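PDB 4R2F: extracellular solute-binding protein family 1 from Arthrobacter chlorophenolicus, which binds the disaccharide laminaribiose and, as an extracellular solute-binding protein, probably delivers such sugars to a membrane transporter for uptake. Local coordinates for residues 248-251 with 252-256. Residues are numbered along the deposited sequence; the frame is centred on the assembly and turned at random.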
ATOM      1  N   GLY A 248      20.139 -15.816   4.652  1.00 33.33           N
ATOM      2  CA  GLY A 248      20.386 -14.574   5.382  1.00 39.51           C
ATOM      3  C   GLY A 248      20.360 -13.331   4.510  1.00 41.65           C
ATOM      4  O   GLY A 248      20.905 -12.316   4.881  1.00 34.47           O
ATOM      5  N   VAL A 249      19.766 -13.420   3.328  1.00 30.63           N
ATOM      6  CA  VAL A 249      19.563 -12.241   2.456  1.00 33.77           C
ATOM      7  C   VAL A 249      18.434 -11.386   3.032  1.00 24.01           C
ATOM      8  O   VAL A 249      18.499 -10.151   3.052  1.00 32.83           O
ATOM      9  CB  VAL A 249      19.250 -12.693   1.017  1.00 35.15           C
ATOM     10  CG1 VAL A 249      18.810 -11.527   0.134  1.00 38.71           C
ATOM     11  CG2 VAL A 249      20.473 -13.403   0.440  1.00 36.02           C
ATOM     12  N   ILE A 250      17.390 -12.066   3.484  1.00 31.50           N
ATOM     13  CA  ILE A 250      16.449 -11.463   4.400  1.00 31.61           C
ATOM     14  C   ILE A 250      17.055 -11.596   5.789  1.00 31.52           C
ATOM     15  O   ILE A 250      17.544 -12.667   6.169  1.00 34.42           O
ATOM     16  CB  ILE A 250      15.054 -12.132   4.294  1.00 26.04           C
ATOM     17  CG1 ILE A 250      14.406 -11.732   2.952  1.00 26.57           C
ATOM     18  CG2 ILE A 250      14.176 -11.741   5.463  1.00 37.11           C
ATOM     19  CD1 ILE A 250      13.072 -12.405   2.645  1.00 35.68           C
ATOM     20  N   ASP A 251      17.006 -10.492   6.525  1.00 31.38           N
ATOM     21  CA  ASP A 251      17.561 -10.360   7.874  1.00 35.57           C
ATOM     22  C   ASP A 251      16.759 -11.295   8.765  1.00 32.30           C
ATOM     23  O   ASP A 251      15.514 -11.298   8.706  1.00 28.93           O
ATOM     24  CB  ASP A 251      17.402  -8.892   8.298  1.00 32.84           C
ATOM     25  CG  ASP A 251      17.950  -8.565   9.693  1.00 33.94           C
ATOM     26  OD1 ASP A 251      18.016  -9.408  10.616  1.00 29.67           O
ATOM     27  OD2 ASP A 251      18.269  -7.370   9.877  1.00 33.40           O
ATOM     28  N   PRO A 252      17.447 -12.124   9.572  1.00 35.50           N
ATOM     29  CA  PRO A 252      16.700 -13.064  10.399  1.00 36.94           C
ATOM     30  C   PRO A 252      15.754 -12.387  11.400  1.00 35.00           C
ATOM     31  O   PRO A 252      14.777 -13.018  11.831  1.00 34.15           O
ATOM     32  CB  PRO A 252      17.807 -13.850  11.132  1.00 34.80           C
ATOM     33  CG  PRO A 252      18.970 -12.922  11.137  1.00 38.96           C
ATOM     34  CD  PRO A 252      18.900 -12.242   9.795  1.00 40.34           C
ATOM     35  N   ALA A 253      16.012 -11.127  11.765  1.00 32.95           N
ATOM     36  CA  ALA A 253      15.072 -10.403  12.642  1.00 30.15           C
ATOM     37  C   ALA A 253      14.021  -9.597  11.875  1.00 33.13           C
ATOM     38  O   ALA A 253      13.243  -8.900  12.500  1.00 29.47           O
ATOM     39  CB  ALA A 253      15.813  -9.478  13.578  1.00 24.49           C
ATOM     40  N   ALA A 254      13.998  -9.675  10.542  1.00 30.80           N
ATOM     41  CA  ALA A 254      13.001  -8.888   9.747  1.00 27.53           C
ATOM     42  C   ALA A 254      11.550  -9.068  10.237  1.00 27.49           C
ATOM     43  O   ALA A 254      10.749  -8.149  10.187  1.00 26.67           O
ATOM     44  CB  ALA A 254      13.087  -9.245   8.273  1.00 30.87           C
ATOM     45  N   VAL A 255      11.221 -10.268  10.685  1.00 30.65           N
ATOM     46  CA  VAL A 255       9.878 -10.580  11.177  1.00 25.88           C
ATOM     47  C   VAL A 255       9.424  -9.629  12.293  1.00 29.46           C
ATOM     48  O   VAL A 255       8.223  -9.364  12.461  1.00 31.33           O
ATOM     49  CB  VAL A 255       9.802 -12.067  11.655  1.00 28.98           C
ATOM     50  CG1 VAL A 255      10.779 -12.336  12.772  1.00 29.83           C
ATOM     51  CG2 VAL A 255       8.405 -12.427  12.120  1.00 34.60           C
ATOM     52  N   SER A 256      10.388  -9.119  13.058  1.00 28.76           N
ATOM     53  CA  SER A 256      10.120  -8.306  14.225  1.00 24.09           C
ATOM     54  C   SER A 256      10.098  -6.804  13.955  1.00 27.02           C
ATOM     55  O   SER A 256       9.757  -6.023  14.851  1.00 31.89           O
ATOM     56  CB  SER A 256      11.188  -8.578  15.301  1.00 27.33           C
ATOM     57  OG  SER A 256      12.456  -8.009  14.949  1.00 29.32           O
TER
HETATM   58  O   HOH W   1      12.904 -12.438   9.278  1.00 37.26           O
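D251 and A254 close a type I beta turn in the connection between helix 232-246 and helix 259-267, and D251 pins it with two bonds. Its backbone O accepts from A254 N at 2.9 Å. Its side chain supplies the second bond: OD1 accepts from A253 N, also at 2.9 Å and fairly straight (161° at the hydrogen), met from above the carboxylate plane. The OD1 bond to A253 N is an Asx turn; with P252 second in the beta turn, the two bonds together form an Asx-Pro turn. With CG anti to the backbone N (chi1 -179°), the carboxylate lies beside its own carbonyl carbon and swings forward over P252 to A253. The other oxygen, OD2, is held by Y257 OH and Q265 NE2, the latter on helix 259-267. Replacing D251 by an alanine is likely to leave A253 N, Y257 OH and Q265 NE2 without this acceptor and the turn less firmly set.

A water continues the polar network, donating to D251 O at 2.9 Å and accepting from V255 N. Farther on, A253 O receives both the N and OG of S256, OG from 2.7 Å in the carbonyl plane, as the chain winds into a 3-10 turn.

The apolar side is small: I250 CG2 meets A254 CB at 3.9 Å, while the I250 side chain also packs on L244 and V245 of helix 232-246 and on L408 of helix 398-408.

With one oxygen on the turn and the other on Y257 and Q265, the D251 carboxylate ties this bend to Y257, just ahead of helix 259-267, and to Q265 in that helix's last turn.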